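Local coordinates for protein mandalate racemase/muconate lactonizing enzyme (Unidentified, PDB 4E4U) that probably catalyses a reaction begun by removing a proton next to a substrate carboxylate, as enolase-superfamily enzymes do, at residues Lys269-Gln272 against Ile278-Leu281; Lys294-Ala299 against Ala304-His309. All coordinates share one frame; numbering follows the deposited sequence. Where two conformers were deposited one is given.

Interaction 1: Lys269-Gln272 against Ile278-Leu281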
loop_
_atom_site.group_PDB
_atom_site.type_symbol
_atom_site.label_atom_id
_atom_site.label_comp_id
_atom_site.label_asym_id
_atom_site.label_seq_id
_atom_site.Cartn_x
_atom_site.Cartn_y
_atom_site.Cartn_z
ATOM N N LYS A 269 -5.983 14.745 7.339
ATOM C CA LYS A 269 -4.921 14.425 6.390
ATOM C C LYS A 269 -3.609 14.143 7.119
ATOM O O LYS A 269 -2.880 13.206 6.784
ATOM C CB LYS A 269 -4.719 15.573 5.403
ATOM C CG LYS A 269 -5.874 15.815 4.473
ATOM C CD LYS A 269 -5.555 16.963 3.525
ATOM C CE LYS A 269 -6.781 17.379 2.736
ATOM N NZ LYS A 269 -6.565 18.630 1.966
ATOM N N LEU A 270 -3.310 14.968 8.117
ATOM C CA LEU A 270 -2.098 14.790 8.910
ATOM C C LEU A 270 -2.065 13.433 9.617
ATOM O O LEU A 270 -1.074 12.706 9.545
ATOM C CB LEU A 270 -1.989 15.914 9.936
ATOM C CG LEU A 270 -0.820 15.843 10.916
ATOM C CD1 LEU A 270 0.482 16.197 10.213
ATOM C CD2 LEU A 270 -1.079 16.793 12.078
ATOM N N LEU A 271 -3.156 13.096 10.296
ATOM C CA LEU A 271 -3.226 11.837 11.036
ATOM C C LEU A 271 -3.221 10.620 10.113
ATOM O O LEU A 271 -2.594 9.613 10.425
ATOM C CB LEU A 271 -4.472 11.823 11.922
ATOM C CG LEU A 271 -4.419 12.790 13.103
ATOM C CD1 LEU A 271 -5.821 13.018 13.643
ATOM C CD2 LEU A 271 -3.491 12.246 14.191
ATOM N N GLN A 272 -3.899 10.720 8.974
ATOM C CA GLN A 272 -3.927 9.624 8.002
ATOM C C GLN A 272 -2.526 9.285 7.520
ATOM O O GLN A 272 -2.226 8.123 7.256
ATOM C CB GLN A 272 -4.785 10.000 6.792
ATOM C CG GLN A 272 -6.265 10.055 7.063
ATOM C CD GLN A 272 -6.860 8.698 7.327
ATOM O OE1 GLN A 272 -6.961 8.267 8.476
ATOM N NE2 GLN A 272 -7.269 8.013 6.263
ATOM N N ILE A 278 1.004 14.261 18.451
ATOM C CA ILE A 278 0.613 15.295 19.400
ATOM C C ILE A 278 0.146 16.484 18.572
ATOM O O ILE A 278 0.907 17.016 17.766
ATOM C CB ILE A 278 1.794 15.689 20.313
ATOM C CG1 ILE A 278 2.229 14.491 21.171
ATOM C CG2 ILE A 278 1.429 16.864 21.215
ATOM C CD1 ILE A 278 3.585 14.676 21.844
ATOM N N LEU A 279 -1.120 16.868 18.743
ATOM C CA LEU A 279 -1.728 17.909 17.923
ATOM C C LEU A 279 -1.798 19.231 18.661
ATOM O O LEU A 279 -2.450 19.342 19.705
ATOM C CB LEU A 279 -3.135 17.510 17.489
ATOM C CG LEU A 279 -3.273 16.196 16.745
ATOM C CD1 LEU A 279 -4.686 16.050 16.190
ATOM C CD2 LEU A 279 -2.256 16.094 15.630
ATOM N N GLN A 280 -1.133 20.230 18.096
ATOM C CA GLN A 280 -1.013 21.543 18.705
ATOM C C GLN A 280 -1.964 22.546 18.063
ATOM O O GLN A 280 -1.569 23.630 17.629
ATOM C CB GLN A 280 0.431 22.013 18.616
ATOM C CG GLN A 280 1.387 21.047 19.288
ATOM C CD GLN A 280 2.829 21.420 19.091
ATOM O OE1 GLN A 280 3.287 21.595 17.961
ATOM N NE2 GLN A 280 3.565 21.530 20.194
ATOM N N LEU A 281 -3.237 22.183 18.026
ATOM C CA LEU A 281 -4.254 23.091 17.529
ATOM C C LEU A 281 -4.270 24.380 18.356
ATOM O O LEU A 281 -4.029 24.363 19.572
ATOM C CB LEU A 281 -5.622 22.398 17.567
ATOM C CG LEU A 281 -6.164 21.987 18.943
ATOM C CD1 LEU A 281 -6.972 23.094 19.618
ATOM C CD2 LEU A 281 -7.010 20.730 18.830
#

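Interaction 2: Lys294-Ala299 against Ala304-His309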
loop_
_atom_site.group_PDB
_atom_site.type_symbol
_atom_site.label_atom_id
_atom_site.label_comp_id
_atom_site.label_asym_id
_atom_site.label_seq_id
_atom_site.Cartn_x
_atom_site.Cartn_y
_atom_site.Cartn_z
ATOM N N LYS A 294 -13.860 18.451 17.533
ATOM C CA LYS A 294 -13.848 17.479 16.445
ATOM C C LYS A 294 -12.421 17.017 16.132
ATOM O O LYS A 294 -12.178 15.834 15.877
ATOM C CB LYS A 294 -14.529 18.057 15.202
ATOM C CG LYS A 294 -16.029 18.220 15.394
ATOM C CD LYS A 294 -16.743 18.703 14.134
ATOM C CE LYS A 294 -18.248 18.857 14.381
ATOM N NZ LYS A 294 -18.950 19.378 13.172
ATOM N N ILE A 295 -11.476 17.950 16.161
ATOM C CA ILE A 295 -10.073 17.604 15.952
ATOM C C ILE A 295 -9.577 16.689 17.080
ATOM O O ILE A 295 -8.887 15.694 16.830
ATOM C CB ILE A 295 -9.219 18.876 15.828
ATOM C CG1 ILE A 295 -9.575 19.592 14.523
ATOM C CG2 ILE A 295 -7.716 18.536 15.892
ATOM C CD1 ILE A 295 -9.161 21.053 14.495
ATOM N N ALA A 296 -9.945 17.006 18.323
ATOM C CA ALA A 296 -9.571 16.151 19.449
ATOM C C ALA A 296 -10.131 14.734 19.284
ATOM O O ALA A 296 -9.483 13.753 19.652
ATOM C CB ALA A 296 -10.039 16.760 20.757
ATOM N N THR A 297 -11.333 14.635 18.728
ATOM C CA THR A 297 -11.961 13.352 18.433
ATOM C C THR A 297 -11.158 12.538 17.415
ATOM O O THR A 297 -10.945 11.327 17.598
ATOM C CB THR A 297 -13.393 13.581 17.913
ATOM O OG1 THR A 297 -14.184 14.154 18.962
ATOM C CG2 THR A 297 -14.029 12.279 17.443
ATOM N N LEU A 298 -10.715 13.193 16.342
ATOM C CA LEU A 298 -9.845 12.527 15.373
ATOM C C LEU A 298 -8.604 12.007 16.076
ATOM O O LEU A 298 -8.179 10.874 15.847
ATOM C CB LEU A 298 -9.431 13.474 14.250
ATOM C CG LEU A 298 -10.544 14.085 13.407
ATOM C CD1 LEU A 298 -9.949 14.974 12.315
ATOM C CD2 LEU A 298 -11.406 12.984 12.809
ATOM N N ALA A 299 -8.030 12.829 16.953
ATOM C CA ALA A 299 -6.853 12.391 17.675
ATOM C C ALA A 299 -7.165 11.142 18.502
ATOM O O ALA A 299 -6.372 10.201 18.530
ATOM C CB ALA A 299 -6.321 13.504 18.545
ATOM N N ALA A 304 -3.752 9.573 19.413
ATOM C CA ALA A 304 -2.934 10.774 19.498
ATOM C C ALA A 304 -3.436 11.645 20.644
ATOM O O ALA A 304 -4.548 11.452 21.148
ATOM C CB ALA A 304 -2.958 11.541 18.167
ATOM N N GLN A 305 -2.627 12.616 21.042
ATOM C CA GLN A 305 -2.984 13.515 22.127
ATOM C C GLN A 305 -3.082 14.946 21.631
ATOM O O GLN A 305 -2.575 15.285 20.558
ATOM C CB GLN A 305 -1.933 13.451 23.232
ATOM C CG GLN A 305 -1.797 12.094 23.877
ATOM C CD GLN A 305 -0.648 12.060 24.854
ATOM O OE1 GLN A 305 0.530 12.081 24.459
ATOM N NE2 GLN A 305 -0.973 12.047 26.150
ATOM N N ILE A 306 -3.774 15.795 22.383
ATOM C CA ILE A 306 -3.775 17.216 22.055
ATOM C C ILE A 306 -2.960 18.009 23.064
ATOM O O ILE A 306 -2.939 17.713 24.261
ATOM C CB ILE A 306 -5.193 17.830 21.914
ATOM C CG1 ILE A 306 -5.875 17.976 23.278
ATOM C CG2 ILE A 306 -6.038 17.023 20.929
ATOM C CD1 ILE A 306 -7.092 18.876 23.244
ATOM N N ALA A 307 -2.258 19.003 22.545
ATOM C CA ALA A 307 -1.442 19.907 23.345
ATOM C C ALA A 307 -1.628 21.290 22.745
ATOM O O ALA A 307 -0.822 21.728 21.920
ATOM C CB ALA A 307 0.018 19.495 23.294
ATOM N N PRO A 308 -2.716 21.976 23.121
ATOM C CA PRO A 308 -3.060 23.197 22.384
ATOM C C PRO A 308 -1.982 24.272 22.447
ATOM O O PRO A 308 -1.334 24.497 23.479
ATOM C CB PRO A 308 -4.343 23.675 23.067
ATOM C CG PRO A 308 -4.937 22.436 23.661
ATOM C CD PRO A 308 -3.747 21.621 24.111
ATOM N N HIS A 309 -1.809 24.926 21.306
ATOM C CA HIS A 309 -0.850 26.002 21.137
ATOM C C HIS A 309 -1.418 27.301 21.686
ATOM O O HIS A 309 -2.629 27.548 21.620
ATOM C CB HIS A 309 -0.557 26.163 19.642
ATOM C CG HIS A 309 0.162 27.426 19.295
ATOM N ND1 HIS A 309 -0.497 28.585 18.946
ATOM C CD2 HIS A 309 1.485 27.707 19.207
ATOM C CE1 HIS A 309 0.388 29.532 18.685
ATOM N NE2 HIS A 309 1.596 29.022 18.835
#

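Interaction 1: Lys269-Gln272 against Ile278-Leu281
No flat group takes part where Leu-279 meets Leu-270 and Leu-271; there are no faces or edges to match, just branched methyls from three leucines. Leu-279 leaves the short strand toward the helix and spreads its fork so that each methyl has its own partner. CD2 of Leu-279 meets CD2 of Leu-270 at 3.8 Å, the two side chains lying next to each other with opposite senses. The other prong, CD1 of Leu-279, lies 4.1 Å from CD1 of Leu-271, and here the chains run at a slant. Leu-270 starts out toward the strand, with CG anti to its backbone N (chi1 176°), whereas the CB of Leu-271 points neither at the strand nor away from it, and it is CD1 that then reaches Leu-279. The backbones stay apart, with CA of Leu-271 and CA of Leu-279 9.3 Å from each other. Thr-257 borders Leu-270, and Leu-298 of helix 289-301 packs on Leu-271. All three leucines are buried and no hydrogen bond crosses between 269-272 and 278-281, so between these two segments the attraction rests on methyl packing and the exclusion of water.

Interaction 2: Lys294-Ala299 against Ala304-His309
Ile-306 carries CG1 in the crowded position between its backbone N and carbonyl carbon (chi1 73°), and that rotation leaves CG2 anti to the carbonyl carbon and facing the helix. In the conformer described, this methyl rests on the helix backbone itself: CG2 of Ile-306 is 3.9 Å from CA of Ala-296 and 4.0 Å from CB of the same alanine. One turn further on, CB of Ala-299 comes within 4.3 Å of CG2 of Ile-306 as well, so a single branch spans two small residues. Ala-299 and Ala-304 also meet directly, CB to CB at 3.9 Å. A backbone hydrogen bond joins the same pair, N of Ala-304 donating to O of Ala-299 at 2.8 Å. The turn between helix and strand, closed by this bond, brings CA of Ala-299 to 4.6 Å from CA of Ala-304, a spacing that the two small side chains fit. Around these contacts, Asn-329 ND2 bonds to the carbonyl oxygens of both Ala-296 and Ala-304, and Leu-323 of helix 314-325 packs on Ile-306. The arrangement belongs to the beta-alpha-beta unit of strand 278-279, helix 289-301 and strand 305-306, a repeating step of the TIM-like barrel that forms the C-terminal domain in the enolase superfamily.

Interactions 1 and 2 are consecutive steps round the barrel, their centres about 7 Å apart; strand 278-279 ends the first beta-alpha-beta unit and starts the second. Its backbone pairs in parallel with strand 305-306: N of Leu-279 lies 2.8 Å from O of Gln-305, and O of Leu-279 lies 2.9 Å from N of Ala-307, both probable hydrogen bonds. The side chain of Leu-279 links the two apolar layers, because the CD1 of Leu-279 that meets Leu-271 also lies 3.8 Å from CB of Ala-299. Leu-271 against Leu-298 joins the helices themselves. None of the residues lining the dimercaptobutanediol pocket, among them Tyr-132 and Cys-151, belongs to either contact.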